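Abbfa_003403 (Acinetobacter baumannii, PDB 4ZXH) is a four-domain nonribosomal peptide synthetase that probably activates an amino acid, carries it on phosphopantetheine, condenses it with an acyl partner and releases the product. Local coordinates at residues Q117-T122 / A142-H147; Y28-R31 / T35-A38; P69-S74 / P125-H130. All coordinates share one frame; numbering follows the deposited sequence.

Contact 1 (Q117-T122 / A142-H147). With PX4 (1,2-dimyristoyl-sn-glycero-3-phosphocholine), chain C.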
loop_
_atom_site.group_PDB
_atom_site.type_symbol
_atom_site.label_atom_id
_atom_site.label_comp_id
_atom_site.label_asym_id
_atom_site.label_seq_id
_atom_site.Cartn_x
_atom_site.Cartn_y
_atom_site.Cartn_z
ATOM N N GLN A 117 -10.528 25.128 -0.523
ATOM C CA GLN A 117 -10.091 25.291 0.857
ATOM C C GLN A 117 -11.027 24.418 1.669
ATOM O O GLN A 117 -12.223 24.341 1.385
ATOM C CB GLN A 117 -10.112 26.756 1.292
ATOM C CG GLN A 117 -8.975 27.575 0.677
ATOM C CD GLN A 117 -9.303 29.070 0.445
ATOM O OE1 GLN A 117 -10.434 29.538 0.625
ATOM N NE2 GLN A 117 -8.292 29.813 0.016
ATOM N N PRO A 118 -10.471 23.683 2.621
ATOM C CA PRO A 118 -11.224 22.608 3.266
ATOM C C PRO A 118 -12.137 23.145 4.342
ATOM O O PRO A 118 -11.859 24.226 4.835
ATOM C CB PRO A 118 -10.118 21.722 3.875
ATOM C CG PRO A 118 -9.021 22.661 4.164
ATOM C CD PRO A 118 -9.069 23.718 3.058
ATOM N N PHE A 119 -13.180 22.403 4.699
ATOM C CA PHE A 119 -14.050 22.780 5.806
ATOM C C PHE A 119 -13.690 22.011 7.076
ATOM O O PHE A 119 -13.236 20.881 7.010
ATOM C CB PHE A 119 -15.521 22.499 5.468
ATOM C CG PHE A 119 -16.105 23.400 4.410
ATOM C CD1 PHE A 119 -16.834 24.533 4.767
ATOM C CD2 PHE A 119 -15.971 23.091 3.064
ATOM C CE1 PHE A 119 -17.383 25.350 3.806
ATOM C CE2 PHE A 119 -16.519 23.902 2.096
ATOM C CZ PHE A 119 -17.225 25.036 2.463
ATOM N N ASP A 120 -13.904 22.636 8.226
ATOM C CA ASP A 120 -13.958 21.948 9.507
ATOM C C ASP A 120 -15.430 21.748 9.844
ATOM O O ASP A 120 -16.138 22.703 10.183
ATOM C CB ASP A 120 -13.253 22.766 10.585
ATOM C CG ASP A 120 -13.185 22.051 11.936
ATOM O OD1 ASP A 120 -13.942 21.074 12.182
ATOM O OD2 ASP A 120 -12.342 22.478 12.757
ATOM N N LEU A 121 -15.904 20.516 9.745
ATOM C CA LEU A 121 -17.336 20.295 9.833
ATOM C C LEU A 121 -17.870 20.550 11.239
ATOM O O LEU A 121 -19.074 20.615 11.443
ATOM C CB LEU A 121 -17.683 18.877 9.379
ATOM C CG LEU A 121 -17.329 18.553 7.926
ATOM C CD1 LEU A 121 -17.777 17.155 7.566
ATOM C CD2 LEU A 121 -17.927 19.575 6.984
ATOM N N THR A 122 -16.982 20.715 12.208
ATOM C CA THR A 122 -17.420 20.942 13.585
ATOM C C THR A 122 -17.662 22.424 13.905
ATOM O O THR A 122 -18.212 22.769 14.960
ATOM C CB THR A 122 -16.403 20.391 14.572
ATOM O OG1 THR A 122 -15.321 21.313 14.699
ATOM C CG2 THR A 122 -15.860 19.076 14.063
ATOM N N ALA A 142 -19.009 32.295 -6.547
ATOM C CA ALA A 142 -18.960 30.840 -6.408
ATOM C C ALA A 142 -19.470 30.422 -5.043
ATOM O O ALA A 142 -18.974 30.882 -4.008
ATOM C CB ALA A 142 -17.545 30.315 -6.632
ATOM N N PHE A 143 -20.475 29.554 -5.058
ATOM C CA PHE A 143 -21.067 29.018 -3.850
ATOM C C PHE A 143 -20.456 27.653 -3.578
ATOM O O PHE A 143 -20.484 26.789 -4.452
ATOM C CB PHE A 143 -22.580 28.892 -3.999
ATOM C CG PHE A 143 -23.268 30.182 -4.296
ATOM C CD1 PHE A 143 -23.833 30.931 -3.279
ATOM C CD2 PHE A 143 -23.350 30.657 -5.599
ATOM C CE1 PHE A 143 -24.472 32.122 -3.548
ATOM C CE2 PHE A 143 -23.981 31.851 -5.866
ATOM C CZ PHE A 143 -24.536 32.583 -4.830
ATOM N N VAL A 144 -19.909 27.470 -2.377
ATOM C CA VAL A 144 -19.295 26.206 -1.965
ATOM C C VAL A 144 -20.058 25.592 -0.797
ATOM O O VAL A 144 -20.173 26.215 0.264
ATOM C CB VAL A 144 -17.853 26.388 -1.511
ATOM C CG1 VAL A 144 -17.165 25.058 -1.472
ATOM C CG2 VAL A 144 -17.121 27.308 -2.433
ATOM N N ILE A 145 -20.571 24.381 -0.975
ATOM C CA ILE A 145 -21.278 23.710 0.110
ATOM C C ILE A 145 -20.695 22.326 0.314
ATOM O O ILE A 145 -20.589 21.546 -0.635
ATOM C CB ILE A 145 -22.800 23.555 -0.162
ATOM C CG1 ILE A 145 -23.477 24.891 -0.349
ATOM C CG2 ILE A 145 -23.455 22.907 0.999
ATOM C CD1 ILE A 145 -23.689 25.289 -1.784
ATOM N N HIS A 146 -20.336 21.998 1.544
ATOM C CA HIS A 146 -19.803 20.671 1.802
ATOM C C HIS A 146 -20.899 19.614 1.692
ATOM O O HIS A 146 -22.019 19.798 2.195
ATOM C CB HIS A 146 -19.146 20.618 3.166
ATOM C CG HIS A 146 -18.286 19.413 3.359
ATOM N ND1 HIS A 146 -18.808 18.169 3.629
ATOM C CD2 HIS A 146 -16.943 19.258 3.302
ATOM C CE1 HIS A 146 -17.818 17.301 3.751
ATOM N NE2 HIS A 146 -16.677 17.934 3.550
ATOM N N HIS A 147 -20.570 18.512 1.026
ATOM C CA HIS A 147 -21.544 17.458 0.709
ATOM C C HIS A 147 -22.079 16.751 1.984
ATOM O O HIS A 147 -23.169 16.167 1.971
ATOM C CB HIS A 147 -20.893 16.459 -0.250
ATOM C CG HIS A 147 -21.864 15.626 -1.038
ATOM N ND1 HIS A 147 -23.044 15.158 -0.518
ATOM C CD2 HIS A 147 -21.781 15.147 -2.306
ATOM C CE1 HIS A 147 -23.670 14.432 -1.441
ATOM N NE2 HIS A 147 -22.925 14.411 -2.526
HETATM O O1 PX4 C . -19.548 46.115 -1.857
HETATM O O2 PX4 C . -19.042 46.562 -4.375
HETATM P P1 PX4 C . -20.039 46.272 -3.279
HETATM O O3 PX4 C . -21.222 47.371 -3.354
HETATM C C1 PX4 C . -21.329 48.503 -2.489
HETATM C C2 PX4 C . -22.415 49.432 -3.042
HETATM N N1 PX4 C . -22.780 50.524 -2.113
HETATM C C3 PX4 C . -21.591 51.034 -1.407
HETATM C C4 PX4 C . -23.392 51.623 -2.881
HETATM C C5 PX4 C . -23.767 50.040 -1.137
HETATM O O4 PX4 C . -20.885 44.956 -3.692
HETATM C C6 PX4 C . -20.619 44.159 -4.850
HETATM C C7 PX4 C . -21.044 42.725 -4.551
HETATM C C8 PX4 C . -20.803 42.543 -3.055
HETATM O O5 PX4 C . -21.164 41.228 -2.642
HETATM C C9 PX4 C . -21.724 40.972 -1.321
HETATM O O6 PX4 C . -22.050 41.900 -0.601
HETATM C C10 PX4 C . -21.911 39.551 -0.856
HETATM C C11 PX4 C . -23.372 39.134 -0.942
HETATM C C12 PX4 C . -23.498 37.905 -1.829
HETATM C C13 PX4 C . -24.578 36.988 -1.272
HETATM C C14 PX4 C . -25.634 36.710 -2.328
HETATM C C15 PX4 C . -26.868 36.151 -1.643
HETATM C C16 PX4 C . -27.206 34.790 -2.215
HETATM C C17 PX4 C . -28.266 34.108 -1.371
HETATM C C18 PX4 C . -27.612 33.279 -0.266
HETATM C C19 PX4 C . -27.659 31.790 -0.567
HETATM C C20 PX4 C . -26.582 31.064 0.232
HETATM C C21 PX4 C . -26.684 29.551 0.032
HETATM C C22 PX4 C . -25.345 28.846 0.180
HETATM O O7 PX4 C . -22.431 42.515 -4.862
HETATM C C23 PX4 C . -22.672 41.290 -5.636
HETATM O O8 PX4 C . -21.760 40.880 -6.327
HETATM C C24 PX4 C . -24.009 40.546 -5.558
HETATM C C25 PX4 C . -24.136 39.296 -6.445
HETATM C C26 PX4 C . -25.426 38.498 -6.178
HETATM C C27 PX4 C . -25.517 37.188 -6.985
HETATM C C28 PX4 C . -26.817 36.405 -6.774
HETATM C C29 PX4 C . -26.894 35.098 -7.583
HETATM C C30 PX4 C . -28.227 34.352 -7.411
HETATM C C31 PX4 C . -28.166 32.809 -7.522
HETATM C C32 PX4 C . -27.635 32.181 -6.224
HETATM C C33 PX4 C . -27.971 30.701 -5.986
HETATM C C34 PX4 C . -27.021 30.066 -4.966
HETATM C C35 PX4 C . -27.603 28.934 -4.114
HETATM C C36 PX4 C . -26.840 27.632 -4.298
#
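Leu121 and Phe119 pack on His146, the first histidine of the HHxxxD sequence that corresponds to the HHxxxDG signature of condensation domains. The motif starts here at the end of strand 138-146, and the loop 117-122 lies against that end. Leu121 places CD2 over the centre of the imidazole face in a CH-pi contact, 3.7 Å from the ring centroid of His146 and 10° off the ring normal, while CD1 of Leu121 is closest to CE1 of His146. Phe119 approaches the same imidazole from its edge: CD2 of Phe119 is 4.0 Å from CD2 of His146, and the two rings stand at 83° in an oblique arrangement, with CB of His146 above the rim of the phenyl face. In His146, CG anti to the backbone N (chi1 -165°) sets the ring alongside these two loop residues.

The purely apolar contact is made by Val144, whose CG1 sits at the phenyl edge, 3.8 Å from CE2 of Phe119. Arg128 adds a cation-pi contact to the same phenyl ring.

Polar interactions run alongside. Both nitrogens of His146 are engaged, NE2 with OE1 of Gln30 and ND1 with the backbone N of Ala148, which should fix the rotation of the buried ring. The loop is shaped by an Asx turn in which OD1 of Asp120 accepts from N of Thr122 at 3.1 Å and also from OG1 of Thr122 at 2.9 Å, both donors lying above one face of the carboxylate.

Further back on the strand, Phe143 lines the phospholipid pocket: C34 of one acyl chain lies 3.4 Å above the centre of its ring, and CZ of Phe143 is 3.4 Å from C32 of the lipid.

Contact 2 (Y28-R31 / T35-A38). With PNS (4'-phosphopantetheine), chain B.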
loop_
_atom_site.group_PDB
_atom_site.type_symbol
_atom_site.label_atom_id
_atom_site.label_comp_id
_atom_site.label_asym_id
_atom_site.label_seq_id
_atom_site.Cartn_x
_atom_site.Cartn_y
_atom_site.Cartn_z
ATOM N N TYR A 28 -17.013 11.312 8.159
ATOM C CA TYR A 28 -15.850 10.527 8.549
ATOM C C TYR A 28 -14.635 10.794 7.654
ATOM O O TYR A 28 -13.525 11.020 8.146
ATOM C CB TYR A 28 -16.196 9.038 8.540
ATOM C CG TYR A 28 -15.073 8.144 9.002
ATOM C CD1 TYR A 28 -14.754 8.030 10.350
ATOM C CD2 TYR A 28 -14.341 7.402 8.095
ATOM C CE1 TYR A 28 -13.718 7.200 10.776
ATOM C CE2 TYR A 28 -13.312 6.583 8.509
ATOM C CZ TYR A 28 -12.999 6.477 9.847
ATOM O OH TYR A 28 -11.966 5.640 10.242
ATOM N N ILE A 29 -14.845 10.774 6.346
ATOM C CA ILE A 29 -13.747 10.978 5.412
ATOM C C ILE A 29 -13.091 12.346 5.644
ATOM O O ILE A 29 -11.862 12.458 5.624
ATOM C CB ILE A 29 -14.232 10.823 3.951
ATOM C CG1 ILE A 29 -14.692 9.383 3.731
ATOM C CG2 ILE A 29 -13.127 11.153 2.963
ATOM C CD1 ILE A 29 -15.226 9.087 2.374
ATOM N N GLN A 30 -13.895 13.370 5.922
ATOM C CA GLN A 30 -13.347 14.702 6.195
ATOM C C GLN A 30 -12.538 14.780 7.492
ATOM O O GLN A 30 -11.557 15.524 7.544
ATOM C CB GLN A 30 -14.451 15.756 6.232
ATOM C CG GLN A 30 -13.931 17.180 6.030
ATOM C CD GLN A 30 -13.308 17.365 4.653
ATOM O OE1 GLN A 30 -13.970 17.197 3.642
ATOM N NE2 GLN A 30 -12.034 17.714 4.613
ATOM N N ARG A 31 -12.939 14.049 8.535
ATOM C CA ARG A 31 -12.096 13.950 9.744
ATOM C C ARG A 31 -10.832 13.162 9.450
ATOM O O ARG A 31 -9.753 13.484 9.936
ATOM C CB ARG A 31 -12.834 13.294 10.921
ATOM C CG ARG A 31 -13.698 14.250 11.690
ATOM C CD ARG A 31 -12.876 15.394 12.258
ATOM N NE ARG A 31 -12.536 15.163 13.654
ATOM C CZ ARG A 31 -13.286 15.581 14.669
ATOM N NH1 ARG A 31 -14.392 16.256 14.412
ATOM N NH2 ARG A 31 -12.938 15.335 15.926
ATOM N N THR A 35 -7.415 17.907 5.031
ATOM C CA THR A 35 -7.178 18.749 3.848
ATOM C C THR A 35 -8.023 18.333 2.637
ATOM O O THR A 35 -7.876 18.873 1.546
ATOM C CB THR A 35 -5.705 18.733 3.402
ATOM O OG1 THR A 35 -5.466 17.573 2.597
ATOM C CG2 THR A 35 -4.781 18.754 4.589
ATOM N N CYS A 36 -8.904 17.368 2.833
ATOM C CA CYS A 36 -9.751 16.897 1.754
ATOM C C CYS A 36 -10.684 17.997 1.264
ATOM O O CYS A 36 -11.296 18.700 2.055
ATOM C CB CYS A 36 -10.553 15.682 2.220
ATOM S SG CYS A 36 -11.605 14.890 0.980
ATOM N N SER A 37 -10.790 18.132 -0.053
ATOM C CA SER A 37 -11.751 19.040 -0.653
ATOM C C SER A 37 -12.655 18.297 -1.629
ATOM O O SER A 37 -13.499 18.886 -2.307
ATOM C CB SER A 37 -11.040 20.152 -1.382
ATOM O OG SER A 37 -10.550 19.659 -2.599
ATOM N N ALA A 38 -12.482 16.990 -1.698
ATOM C CA ALA A 38 -13.173 16.223 -2.712
ATOM C C ALA A 38 -14.698 16.287 -2.568
ATOM O O ALA A 38 -15.411 15.904 -3.494
ATOM C CB ALA A 38 -12.693 14.775 -2.686
HETATM O O23 PNS B . -14.081 2.151 7.157
HETATM P P24 PNS B . -15.345 2.525 7.885
HETATM O O25 PNS B . -16.094 1.446 8.619
HETATM O O27 PNS B . -16.322 3.121 6.749
HETATM C C28 PNS B . -15.894 4.196 5.918
HETATM C C29 PNS B . -17.035 4.587 4.996
HETATM C C30 PNS B . -18.204 4.949 5.914
HETATM C C31 PNS B . -17.392 3.399 4.101
HETATM C C32 PNS B . -16.594 5.760 4.107
HETATM O O33 PNS B . -15.283 5.449 3.609
HETATM C C34 PNS B . -17.590 5.993 2.986
HETATM O O35 PNS B . -18.761 6.302 3.203
HETATM N N36 PNS B . -17.168 5.868 1.735
HETATM C C37 PNS B . -18.046 6.069 0.594
HETATM C C38 PNS B . -17.463 7.207 -0.242
HETATM C C39 PNS B . -18.575 7.971 -0.894
HETATM O O40 PNS B . -19.630 8.164 -0.307
HETATM N N41 PNS B . -18.294 8.389 -2.120
HETATM C C42 PNS B . -19.132 9.150 -3.015
HETATM C C43 PNS B . -18.390 9.004 -4.327
HETATM S S44 PNS B . -19.177 7.675 -5.248
#
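The carboxamide of Gln30 meets Cys36 close to its own plane, its NE2 donating to the backbone O of Cys36 at 2.8 Å with an N-H...O angle of 155°. Seen from the acceptor, the donor is tilted 24° from the carbonyl plane. OE1 of Gln30 is already engaged by His146, and NE2 has a weak second bond to O of Pro34. Bonds at both N and O should hold the buried amide in one orientation. A bend at chi2 (64°) folds the end of Gln30 back toward the loop, which also brings NE2 to 3.5 Å from CB of Cys36. The second flat group, the ring of Tyr28, lies obliquely to the phosphopantetheine arm, with its CD2 4.2 Å from C28 of the cofactor.

Apolar contact between the segments is slight. CG2 of Ile29 is 4.5 Å from SG of Cys36, and His227 touches both side chains. The other branch of Ile29 serves the cofactor: CD1 lies 3.8 Å from N36 of the phosphopantetheine. SG of Cys36 in turn receives a weak bond from N of Ala38, at 3.5 Å, within the loop that leads to strand 40-49.

Helix 21-32 thus has its last turn tied to the loop that follows it, while Tyr28 and Arg31 touch helix 1008-1022 of the carrier region. Ile29 belongs to the phosphopantetheine pocket, consistent with the tunnel through which, in condensation domains, a carrier-bound arm reaches the active site.

Contact 3 (P69-S74 / P125-H130)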
loop_
_atom_site.group_PDB
_atom_site.type_symbol
_atom_site.label_atom_id
_atom_site.label_comp_id
_atom_site.label_asym_id
_atom_site.label_seq_id
_atom_site.Cartn_x
_atom_site.Cartn_y
_atom_site.Cartn_z
ATOM N N PRO A 69 -33.049 26.422 8.433
ATOM C CA PRO A 69 -32.195 26.097 9.584
ATOM C C PRO A 69 -30.982 25.234 9.226
ATOM O O PRO A 69 -29.969 25.317 9.910
ATOM C CB PRO A 69 -33.140 25.342 10.509
ATOM C CG PRO A 69 -34.494 25.899 10.176
ATOM C CD PRO A 69 -34.469 26.121 8.697
ATOM N N LEU A 70 -31.079 24.438 8.166
ATOM C CA LEU A 70 -29.960 23.614 7.722
ATOM C C LEU A 70 -28.710 24.452 7.540
ATOM O O LEU A 70 -27.620 24.033 7.905
ATOM C CB LEU A 70 -30.302 22.896 6.414
ATOM C CG LEU A 70 -29.283 21.890 5.867
ATOM C CD1 LEU A 70 -29.022 20.782 6.852
ATOM C CD2 LEU A 70 -29.819 21.277 4.614
ATOM N N LEU A 71 -28.885 25.654 7.005
ATOM C CA LEU A 71 -27.776 26.550 6.730
ATOM C C LEU A 71 -27.056 27.051 7.985
ATOM O O LEU A 71 -26.017 27.694 7.877
ATOM C CB LEU A 71 -28.275 27.739 5.908
ATOM C CG LEU A 71 -28.637 27.430 4.449
ATOM C CD1 LEU A 71 -29.081 28.665 3.711
ATOM C CD2 LEU A 71 -27.448 26.807 3.728
ATOM N N ARG A 72 -27.602 26.760 9.163
ATOM C CA ARG A 72 -27.001 27.177 10.429
ATOM C C ARG A 72 -26.492 25.964 11.236
ATOM O O ARG A 72 -26.395 26.002 12.463
ATOM C CB ARG A 72 -28.013 28.001 11.249
ATOM C CG ARG A 72 -28.581 29.231 10.498
ATOM C CD ARG A 72 -29.519 30.147 11.320
ATOM N NE ARG A 72 -30.630 29.452 11.985
ATOM C CZ ARG A 72 -31.846 29.299 11.471
ATOM N NH1 ARG A 72 -32.138 29.794 10.277
ATOM N NH2 ARG A 72 -32.782 28.657 12.156
ATOM N N VAL A 73 -26.147 24.889 10.534
ATOM C CA VAL A 73 -25.719 23.637 11.163
ATOM C C VAL A 73 -24.190 23.495 11.294
ATOM O O VAL A 73 -23.443 23.958 10.439
ATOM C CB VAL A 73 -26.293 22.440 10.360
ATOM C CG1 VAL A 73 -25.499 21.163 10.575
ATOM C CG2 VAL A 73 -27.753 22.232 10.700
ATOM N N SER A 74 -23.742 22.881 12.388
ATOM C CA SER A 74 -22.371 22.380 12.519
ATOM C C SER A 74 -22.453 20.912 12.955
ATOM O O SER A 74 -23.513 20.466 13.404
ATOM C CB SER A 74 -21.550 23.221 13.512
ATOM O OG SER A 74 -21.772 22.874 14.873
ATOM N N PRO A 125 -20.010 28.270 9.554
ATOM C CA PRO A 125 -20.949 27.571 8.662
ATOM C C PRO A 125 -20.268 26.494 7.830
ATOM O O PRO A 125 -19.049 26.537 7.718
ATOM C CB PRO A 125 -21.481 28.698 7.769
ATOM C CG PRO A 125 -20.364 29.706 7.738
ATOM C CD PRO A 125 -19.615 29.593 9.030
ATOM N N LEU A 126 -21.026 25.550 7.268
ATOM C CA LEU A 126 -20.430 24.526 6.395
ATOM C C LEU A 126 -20.636 24.878 4.923
ATOM O O LEU A 126 -20.798 24.006 4.067
ATOM C CB LEU A 126 -20.999 23.144 6.672
ATOM C CG LEU A 126 -21.030 22.614 8.104
ATOM C CD1 LEU A 126 -21.046 21.128 8.085
ATOM C CD2 LEU A 126 -19.909 23.138 8.973
ATOM N N TRP A 127 -20.625 26.174 4.642
ATOM C CA TRP A 127 -20.737 26.668 3.286
ATOM C C TRP A 127 -20.054 28.028 3.209
ATOM O O TRP A 127 -19.860 28.682 4.236
ATOM C CB TRP A 127 -22.204 26.752 2.864
ATOM C CG TRP A 127 -23.059 27.483 3.845
ATOM C CD1 TRP A 127 -23.628 26.977 4.978
ATOM C CD2 TRP A 127 -23.467 28.851 3.767
ATOM N NE1 TRP A 127 -24.357 27.953 5.622
ATOM C CE2 TRP A 127 -24.280 29.114 4.892
ATOM C CE3 TRP A 127 -23.234 29.882 2.853
ATOM C CZ2 TRP A 127 -24.852 30.369 5.130
ATOM C CZ3 TRP A 127 -23.815 31.140 3.088
ATOM C CH2 TRP A 127 -24.603 31.368 4.216
ATOM N N ARG A 128 -19.654 28.426 2.000
ATOM C CA ARG A 128 -18.975 29.702 1.760
ATOM C C ARG A 128 -19.423 30.305 0.446
ATOM O O ARG A 128 -19.860 29.597 -0.465
ATOM C CB ARG A 128 -17.473 29.534 1.694
ATOM C CG ARG A 128 -16.844 28.880 2.877
ATOM C CD ARG A 128 -15.354 29.053 2.769
ATOM N NE ARG A 128 -14.794 28.452 1.560
ATOM C CZ ARG A 128 -14.162 27.279 1.554
ATOM N NH1 ARG A 128 -14.036 26.598 2.688
ATOM N NH2 ARG A 128 -13.639 26.798 0.431
ATOM N N ILE A 129 -19.281 31.619 0.346
ATOM C CA ILE A 129 -19.494 32.320 -0.902
ATOM C C ILE A 129 -18.226 33.064 -1.263
ATOM O O ILE A 129 -17.722 33.848 -0.452
ATOM C CB ILE A 129 -20.654 33.315 -0.805
ATOM C CG1 ILE A 129 -21.941 32.580 -0.454
ATOM C CG2 ILE A 129 -20.786 34.088 -2.110
ATOM C CD1 ILE A 129 -23.022 33.486 0.058
ATOM N N HIS A 130 -17.706 32.823 -2.464
ATOM C CA HIS A 130 -16.484 33.491 -2.912
ATOM C C HIS A 130 -16.826 34.473 -4.025
ATOM O O HIS A 130 -17.333 34.054 -5.056
ATOM C CB HIS A 130 -15.459 32.476 -3.421
ATOM C CG HIS A 130 -14.873 31.592 -2.363
ATOM N ND1 HIS A 130 -13.693 31.890 -1.714
ATOM C CD2 HIS A 130 -15.273 30.392 -1.878
ATOM C CE1 HIS A 130 -13.407 30.924 -0.855
ATOM N NE2 HIS A 130 -14.350 30.003 -0.933
#
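Trp127 donates its indole NE1 to the backbone O of Leu71, and this bond is the centre of the tightly packed part. It measures 2.8 Å and is nearly straight at 170°, running in the indole plane onto a carbonyl lone pair. CD2 of Leu71 covers one face near the five-membered ring, 4.0 Å from its centroid, and CB of Pro125, which follows a cis peptide bond, lies over the opposite face. With CG set between the backbone N and the carbonyl carbon (chi1 51°), the indole reaches across to the 3-10 turn 69-71.

Beyond the turn no hydrogen bond crosses, and contact is looser. CG of Leu126 rests against O of Val73, and CD2 of Leu126 comes only to 4.4 Å from CA of Ser74. The outer side holds the partly exposed Pro69 and Arg72; Arg72 points away from this interface, its guanidinium bound to O of Met65 and O of Trp87.

The arrangement joins the 3-10 turn 69-71 and the start of strand 73-78 to strand 127-135, in the six-stranded sheet of the condensation domain's N-terminal lobe, where Trp127 also lines the phospholipid pocket.

In the fold
All three contacts are buried within the condensation domain, but they draw on different elements. Contacts 1 and 3 share the six-stranded sheet, since strands 127-135 and 138-146 are neighbours in it: Arg128 N bonds to Val144 O at 2.9 Å. Contact 2 is joined to contact 1 by the probable Gln30-His146 hydrogen bond and by packing of Leu121 on Gln30, yet lies about 17 Å, centre to centre, from contact 3. Chemistry follows position. Contact 1 is aromatic and apolar, at the signature motif; contact 2 is chiefly one side-chain amide hydrogen bond; contact 3 pairs an indole N-H hydrogen bond with apolar cover. Contacts 1 and 3 each contribute a lipid-pocket residue, whereas contact 2 faces phosphopantetheine.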